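Local atomic coordinates of EscN (Escherichia coli O127:H6, PDB entry 2OBL), a protein that is a type III secretion system protein of the ATP synthase alpha/beta family, built on a P-loop nucleotide-binding fold. Residues L57-I62 / G89-G94; L163-S168 / T216-V221. The protein carries 1 engineered substitution. All coordinates share one frame; numbering follows the deposited sequence.

Contact 1. Residues L57-I62 / G89-G94; sequences LGVRAI and GMICNG
The C-terminal turns of helix 84-94, the helix that follows the probable P-loop (Walker A motif), pack through Met90, Ile91 and Gly94 against Leu57, Gly58 and Val59, the turn that leads into helix 60-65. Leu57 and Ile91 lie side by side and point the same way; Leu57 CG and Ile91 CG1 each stand anti to their own carbonyl carbon (chi1 -65° and -68°). Two pairs of methyls meet: Leu57 CD2 on Ile91 CG2 at 3.9 Å and Leu57 CD1 on Ile91 CD1 at 4.1 Å. Val59, at the N-cap position of helix 60-65, sends a single methyl between two helix residues: its CG2 sits 4.0 Å from Ile91 CG1 and 4.1 Å from Met90 CE. The Met90 chain bends at chi3 (56°), which brings CE to this methyl, and the two side chains cross at about a right angle. Beside this apolar patch Gly58 CA lies 4.4 Å from Gly94 CA, and Leu57 O comes to 3.2 Å from Gly94 C. No hydrogen bond joins the segments; the backbone N atoms of Leu57 and Gly58 instead donate to the Asp63 carboxylate. Apolar packing thus holds the contact, and the lack of side chains lets the backbones approach: a CB on Gly58, where phi is positive, would clash with Gly94 CA, and one on Gly94 with Leu57 O.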
ATOM      1  N   LEU A  57      -6.318   6.652   5.164  1.00 23.97           N
ATOM      2  CA  LEU A  57      -5.880   6.631   3.765  1.00 24.58           C
ATOM      3  C   LEU A  57      -6.714   7.550   2.865  1.00 24.42           C
ATOM      4  O   LEU A  57      -6.281   7.935   1.776  1.00 24.58           O
ATOM      5  CB  LEU A  57      -5.948   5.201   3.208  1.00 24.49           C
ATOM      6  CG  LEU A  57      -5.018   4.151   3.819  1.00 25.17           C
ATOM      7  CD1 LEU A  57      -5.031   2.884   2.964  1.00 25.65           C
ATOM      8  CD2 LEU A  57      -3.607   4.673   3.943  1.00 25.40           C
ATOM      9  N   GLY A  58      -7.925   7.861   3.306  1.00 24.54           N
ATOM     10  CA  GLY A  58      -8.859   8.609   2.478  1.00 25.23           C
ATOM     11  C   GLY A  58      -9.487   7.705   1.430  1.00 25.80           C
ATOM     12  O   GLY A  58      -9.831   8.154   0.331  1.00 27.52           O
ATOM     13  N   VAL A  59      -9.605   6.421   1.762  1.00 23.74           N
ATOM     14  CA  VAL A  59     -10.283   5.445   0.921  1.00 22.48           C
ATOM     15  C   VAL A  59     -11.345   4.792   1.796  1.00 22.30           C
ATOM     16  O   VAL A  59     -11.017   4.100   2.764  1.00 21.95           O
ATOM     17  CB  VAL A  59      -9.305   4.360   0.386  1.00 22.75           C
ATOM     18  CG1 VAL A  59     -10.049   3.340  -0.467  1.00 22.75           C
ATOM     19  CG2 VAL A  59      -8.183   4.996  -0.417  1.00 22.86           C
ATOM     20  N   ARG A  60     -12.613   5.035   1.476  1.00 21.72           N
ATOM     21  CA  ARG A  60     -13.715   4.575   2.331  1.00 21.54           C
ATOM     22  C   ARG A  60     -13.694   3.091   2.635  1.00 20.75           C
ATOM     23  O   ARG A  60     -13.886   2.691   3.773  1.00 21.29           O
ATOM     24  CB  ARG A  60     -15.074   4.946   1.731  1.00 22.25           C
ATOM     25  CG  ARG A  60     -15.377   6.431   1.803  1.00 23.04           C
ATOM     26  CD  ARG A  60     -16.854   6.698   1.509  1.00 25.24           C
ATOM     27  NE  ARG A  60     -17.219   6.267   0.160  1.00 25.83           N
ATOM     28  CZ  ARG A  60     -17.349   7.086  -0.879  1.00 25.84           C
ATOM     29  NH1 ARG A  60     -17.147   8.389  -0.732  1.00 26.25           N
ATOM     30  NH2 ARG A  60     -17.670   6.595  -2.075  1.00 25.73           N
ATOM     31  N   ALA A  61     -13.455   2.266   1.624  1.00 21.06           N
ATOM     32  CA  ALA A  61     -13.503   0.831   1.824  1.00 21.94           C
ATOM     33  C   ALA A  61     -12.477   0.410   2.868  1.00 22.44           C
ATOM     34  O   ALA A  61     -12.757  -0.445   3.704  1.00 23.33           O
ATOM     35  CB  ALA A  61     -13.252   0.116   0.526  1.00 22.20           C
ATOM     36  N   ILE A  62     -11.294   1.017   2.817  1.00 21.87           N
ATOM     37  CA  ILE A  62     -10.201   0.633   3.721  1.00 21.60           C
ATOM     38  C   ILE A  62     -10.359   1.274   5.093  1.00 21.10           C
ATOM     39  O   ILE A  62     -10.362   0.589   6.117  1.00 20.80           O
ATOM     40  CB  ILE A  62      -8.815   0.972   3.130  1.00 21.38           C
ATOM     41  CG1 ILE A  62      -8.611   0.235   1.800  1.00 21.96           C
ATOM     42  CG2 ILE A  62      -7.694   0.575   4.116  1.00 22.17           C
ATOM     43  CD1 ILE A  62      -7.383   0.706   1.011  1.00 22.38           C
ATOM     44  N   GLY A  89      -2.568   6.347  -6.194  1.00 10.98           N
ATOM     45  CA  GLY A  89      -2.740   7.799  -6.281  1.00 11.82           C
ATOM     46  C   GLY A  89      -3.712   8.328  -5.237  1.00 12.85           C
ATOM     47  O   GLY A  89      -3.453   9.340  -4.584  1.00 12.44           O
ATOM     48  N   MET A  90      -4.847   7.653  -5.088  1.00 13.43           N
ATOM     49  CA  MET A  90      -5.862   8.095  -4.127  1.00 16.29           C
ATOM     50  C   MET A  90      -5.282   8.117  -2.728  1.00 13.75           C
ATOM     51  O   MET A  90      -5.543   9.026  -1.933  1.00 11.81           O
ATOM     52  CB  MET A  90      -7.050   7.145  -4.149  1.00 17.68           C
ATOM     53  CG  MET A  90      -7.926   7.313  -5.358  1.00 21.05           C
ATOM     54  SD  MET A  90      -9.271   6.119  -5.312  1.00 23.38           S
ATOM     55  CE  MET A  90     -10.007   6.477  -3.724  1.00 22.66           C
ATOM     56  N   ILE A  91      -4.487   7.098  -2.431  1.00 12.92           N
ATOM     57  CA  ILE A  91      -3.873   6.984  -1.115  1.00 13.07           C
ATOM     58  C   ILE A  91      -2.874   8.117  -0.864  1.00 12.93           C
ATOM     59  O   ILE A  91      -2.903   8.749   0.190  1.00 13.75           O
ATOM     60  CB  ILE A  91      -3.200   5.592  -0.898  1.00 12.42           C
ATOM     61  CG1 ILE A  91      -4.265   4.484  -0.833  1.00 13.74           C
ATOM     62  CG2 ILE A  91      -2.407   5.626   0.401  1.00 13.36           C
ATOM     63  CD1 ILE A  91      -3.697   3.050  -0.932  1.00 13.51           C
ATOM     64  N   CYS A  92      -1.994   8.384  -1.832  1.00 13.39           N
ATOM     65  CA  CYS A  92      -1.022   9.462  -1.673  1.00 13.46           C
ATOM     66  C   CYS A  92      -1.720  10.801  -1.453  1.00 13.57           C
ATOM     67  O   CYS A  92      -1.278  11.613  -0.643  1.00 14.35           O
ATOM     68  CB  CYS A  92      -0.086   9.558  -2.884  1.00 13.22           C
ATOM     69  SG  CYS A  92       1.104   8.207  -3.044  1.00 15.14           S
ATOM     70  N   ASN A  93      -2.829  11.018  -2.155  1.00 13.82           N
ATOM     71  CA  ASN A  93      -3.523  12.301  -2.082  1.00 14.69           C
ATOM     72  C   ASN A  93      -4.429  12.421  -0.863  1.00 16.48           C
ATOM     73  O   ASN A  93      -4.738  13.528  -0.415  1.00 16.96           O
ATOM     74  CB  ASN A  93      -4.325  12.524  -3.356  1.00 14.54           C
ATOM     75  CG  ASN A  93      -3.441  12.706  -4.573  1.00 14.27           C
ATOM     76  OD1 ASN A  93      -2.323  13.198  -4.466  1.00 15.72           O
ATOM     77  ND2 ASN A  93      -3.944  12.320  -5.737  1.00 13.30           N
ATOM     78  N   GLY A  94      -4.858  11.279  -0.333  1.00 16.41           N
ATOM     79  CA  GLY A  94      -5.814  11.250   0.754  1.00 17.99           C
ATOM     80  C   GLY A  94      -5.236  10.918   2.113  1.00 18.66           C
ATOM     81  O   GLY A  94      -5.858  11.215   3.131  1.00 19.42           O
TER

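Contact 2. Residues L163-S168 / T216-V221; sequences LLMMDS and TAIYTV. With IMD (imidazole), chain D.
Leu163-Met166 pair in parallel with Thr216-Tyr219 as neighbouring central strands of the nucleotide-binding domain, their directions 10° apart. Four backbone hydrogen bonds join them: Leu164 N to Thr216 O, Ile218 N to Leu164 O, Met166 N to Ile218 O and Thr220 N to Met166 O. All are short, from 2.8 Å for Leu164 N to Thr216 O up to 2.9 Å for Thr220 N to Met166 O, and the bond from Met166 N to Ile218 O is nearly straight, 172° at the hydrogen.

Apolar contacts divide between the two faces. On one, Ile218 CD1 rests 4.0 Å from Leu163 CD1 and 4.1 Å from Met165 CE. On the other, Leu164 CB meets Ala217 CB, and Met166 makes a Met-aromatic contact with Tyr219. Met166 SD lies 5.4 Å from the Tyr219 ring centroid and 88° off the ring normal, hence at the edge; a bend at chi3 sets Met166 CE 3.8 Å from Tyr219 CE1, near the ring plane.

Polar side chains meet at the C-terminal end of the strands. Thr220 OG1 donates to the anti lone pair of Asp167 OD1 at 2.6 Å, while Asp167 OD2 accepts N3 of a bound imidazole, also at 2.6 Å, and forms a salt bridge with Lys84. This position is consistent with the Walker B aspartate of P-loop proteins. A cis peptide follows Asp167, and Ser168 OG caps helix 169-182 by accepting from Arg171 N.

Strand 99-105 flanks 161-167 and strand 73-78 flanks 214-222, while helix 84-94 packs on the face carrying Met165.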
ATOM      1  N   LEU A 163       4.666   8.136   5.292  1.00 12.45           N
ATOM      2  CA  LEU A 163       4.130   7.008   4.523  1.00 13.26           C
ATOM      3  C   LEU A 163       5.186   6.570   3.524  1.00 13.28           C
ATOM      4  O   LEU A 163       5.564   7.336   2.635  1.00 13.73           O
ATOM      5  CB  LEU A 163       2.843   7.396   3.790  1.00 13.43           C
ATOM      6  CG  LEU A 163       2.314   6.360   2.791  1.00 14.52           C
ATOM      7  CD1 LEU A 163       2.040   5.031   3.479  1.00 14.32           C
ATOM      8  CD2 LEU A 163       1.066   6.851   2.036  1.00 15.00           C
ATOM      9  N   LEU A 164       5.681   5.347   3.689  1.00 13.01           N
ATOM     10  CA  LEU A 164       6.596   4.749   2.718  1.00 12.82           C
ATOM     11  C   LEU A 164       5.760   3.889   1.778  1.00 13.38           C
ATOM     12  O   LEU A 164       5.039   2.994   2.220  1.00 12.60           O
ATOM     13  CB  LEU A 164       7.622   3.871   3.431  1.00 13.69           C
ATOM     14  CG  LEU A 164       8.543   3.017   2.547  1.00 13.46           C
ATOM     15  CD1 LEU A 164       9.429   3.913   1.649  1.00 14.77           C
ATOM     16  CD2 LEU A 164       9.403   2.129   3.443  1.00 13.75           C
ATOM     17  N   MET A 165       5.840   4.162   0.482  1.00 13.82           N
ATOM     18  CA  MET A 165       5.026   3.418  -0.463  1.00 14.98           C
ATOM     19  C   MET A 165       5.921   2.842  -1.552  1.00 14.89           C
ATOM     20  O   MET A 165       6.533   3.584  -2.324  1.00 14.91           O
ATOM     21  CB  MET A 165       3.920   4.306  -1.063  1.00 15.37           C
ATOM     22  CG  MET A 165       3.116   3.606  -2.160  1.00 17.31           C
ATOM     23  SD  MET A 165       1.780   4.586  -2.922  1.00 19.21           S
ATOM     24  CE  MET A 165       0.587   4.697  -1.601  1.00 19.49           C
ATOM     25  N   MET A 166       6.008   1.521  -1.596  1.00 14.22           N
ATOM     26  CA  MET A 166       6.940   0.859  -2.487  1.00 16.07           C
ATOM     27  C   MET A 166       6.179   0.086  -3.551  1.00 15.16           C
ATOM     28  O   MET A 166       5.512  -0.899  -3.251  1.00 13.45           O
ATOM     29  CB  MET A 166       7.848  -0.083  -1.706  1.00 17.24           C
ATOM     30  CG  MET A 166       8.811  -0.819  -2.633  1.00 18.89           C
ATOM     31  SD  MET A 166       9.921  -1.949  -1.788  1.00 23.33           S
ATOM     32  CE  MET A 166      10.465  -0.915  -0.454  1.00 21.56           C
ATOM     33  N   ASP A 167       6.278   0.550  -4.793  1.00 14.71           N
ATOM     34  CA  ASP A 167       5.606  -0.081  -5.921  1.00 14.39           C
ATOM     35  C   ASP A 167       6.727  -0.487  -6.884  1.00 12.84           C
ATOM     36  O   ASP A 167       7.148   0.336  -7.701  1.00 10.93           O
ATOM     37  CB  ASP A 167       4.652   0.945  -6.577  1.00 15.36           C
ATOM     38  CG  ASP A 167       3.742   0.337  -7.653  1.00 16.15           C
ATOM     39  OD1 ASP A 167       3.385  -0.857  -7.581  1.00 15.75           O
ATOM     40  OD2 ASP A 167       3.368   1.071  -8.595  1.00 17.77           O
ATOM     41  N   SER A 168       7.227  -1.725  -6.801  1.00 11.63           N
ATOM     42  CA  SER A 168       6.636  -2.822  -6.035  1.00 11.31           C
ATOM     43  C   SER A 168       7.709  -3.647  -5.345  1.00 11.77           C
ATOM     44  O   SER A 168       8.862  -3.657  -5.779  1.00 11.82           O
ATOM     45  CB  SER A 168       5.913  -3.763  -7.006  1.00 10.94           C
ATOM     46  OG  SER A 168       6.829  -4.271  -7.987  1.00 10.46           O
ATOM     47  N   THR A 216       4.689   4.250   8.306  1.00  9.96           N
ATOM     48  CA  THR A 216       3.669   3.296   7.920  1.00 10.65           C
ATOM     49  C   THR A 216       4.009   2.979   6.492  1.00 10.78           C
ATOM     50  O   THR A 216       4.288   3.897   5.695  1.00 11.19           O
ATOM     51  CB  THR A 216       2.269   3.930   7.997  1.00 11.06           C
ATOM     52  OG1 THR A 216       2.069   4.463   9.308  1.00 11.21           O
ATOM     53  CG2 THR A 216       1.185   2.895   7.688  1.00 10.73           C
ATOM     54  N   ALA A 217       4.020   1.696   6.148  1.00  9.85           N
ATOM     55  CA  ALA A 217       4.544   1.319   4.854  1.00 10.06           C
ATOM     56  C   ALA A 217       3.532   0.504   4.072  1.00 10.67           C
ATOM     57  O   ALA A 217       2.858  -0.348   4.635  1.00 12.34           O
ATOM     58  CB  ALA A 217       5.847   0.556   5.017  1.00  8.02           C
ATOM     59  N   ILE A 218       3.435   0.793   2.780  1.00 10.75           N
ATOM     60  CA  ILE A 218       2.601   0.021   1.875  1.00 10.57           C
ATOM     61  C   ILE A 218       3.503  -0.561   0.810  1.00 11.45           C
ATOM     62  O   ILE A 218       4.219   0.183   0.134  1.00 11.51           O
ATOM     63  CB  ILE A 218       1.567   0.926   1.215  1.00 11.00           C
ATOM     64  CG1 ILE A 218       0.523   1.376   2.239  1.00 11.50           C
ATOM     65  CG2 ILE A 218       0.897   0.237   0.041  1.00 10.56           C
ATOM     66  CD1 ILE A 218      -0.417   2.473   1.678  1.00 11.53           C
ATOM     67  N   TYR A 219       3.451  -1.884   0.662  1.00 10.79           N
ATOM     68  CA  TYR A 219       4.263  -2.616  -0.320  1.00 11.22           C
ATOM     69  C   TYR A 219       3.348  -3.268  -1.341  1.00 10.88           C
ATOM     70  O   TYR A 219       2.430  -4.008  -0.961  1.00 11.73           O
ATOM     71  CB  TYR A 219       5.081  -3.706   0.391  1.00 12.57           C
ATOM     72  CG  TYR A 219       5.955  -3.180   1.496  1.00 13.33           C
ATOM     73  CD1 TYR A 219       7.236  -2.705   1.221  1.00 13.33           C
ATOM     74  CD2 TYR A 219       5.495  -3.137   2.819  1.00 13.59           C
ATOM     75  CE1 TYR A 219       8.048  -2.206   2.227  1.00 12.75           C
ATOM     76  CE2 TYR A 219       6.296  -2.630   3.841  1.00 13.38           C
ATOM     77  CZ  TYR A 219       7.574  -2.175   3.535  1.00 13.00           C
ATOM     78  OH  TYR A 219       8.359  -1.680   4.532  1.00 12.87           O
ATOM     79  N   THR A 220       3.567  -3.017  -2.622  1.00 10.48           N
ATOM     80  CA  THR A 220       2.719  -3.709  -3.616  1.00  9.29           C
ATOM     81  C   THR A 220       3.352  -5.005  -4.095  1.00 10.65           C
ATOM     82  O   THR A 220       4.572  -5.123  -4.215  1.00 11.51           O
ATOM     83  CB  THR A 220       2.349  -2.847  -4.824  1.00 10.93           C
ATOM     84  OG1 THR A 220       3.511  -2.609  -5.619  1.00 10.49           O
ATOM     85  CG2 THR A 220       1.738  -1.512  -4.373  1.00 11.15           C
ATOM     86  N   VAL A 221       2.485  -5.971  -4.369  1.00  9.74           N
ATOM     87  CA  VAL A 221       2.847  -7.272  -4.886  1.00 10.32           C
ATOM     88  C   VAL A 221       2.083  -7.428  -6.207  1.00 11.83           C
ATOM     89  O   VAL A 221       0.848  -7.318  -6.250  1.00 11.59           O
ATOM     90  CB  VAL A 221       2.448  -8.394  -3.913  1.00 10.14           C
ATOM     91  CG1 VAL A 221       2.738  -9.780  -4.547  1.00 11.21           C
ATOM     92  CG2 VAL A 221       3.177  -8.220  -2.559  1.00 11.39           C
TER
HETATM   93  N1  IMD D1295       6.887   2.536 -11.453  1.00 29.33           N
HETATM   94  C2  IMD D1295       6.454   1.864 -10.364  1.00 28.24           C
HETATM   95  N3  IMD D1295       5.129   2.122 -10.218  1.00 29.78           N
HETATM   96  C4  IMD D1295       4.730   2.956 -11.213  1.00 29.18           C
HETATM   97  C5  IMD D1295       5.847   3.223 -11.991  1.00 29.06           C

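How the contacts relate
Helix 84-94 joins the two contacts, whose centres lie about 13 Å apart. In contact 1 Ile91 packs on Leu57 and Val59; its CG2 also reaches the sheet of contact 2, lying 3.7 Å from Met165 CE, 3.9 Å from Ile218 CD1 and 4.0 Å from Leu163 CD2. At the next residue, Cys92 SG packs 3.7 Å from Met165 SD. The helix thus meets the 57-59 turn and the sheet on adjoining sides, with Ile91 at the junction. Its N-terminal end carries Lys84 beside the Asp167 end of contact 2, which reaches the bound imidazole, probably a crystallisation additive, beside the probable P-loop; contact 1 packs at the helix's C-terminal end.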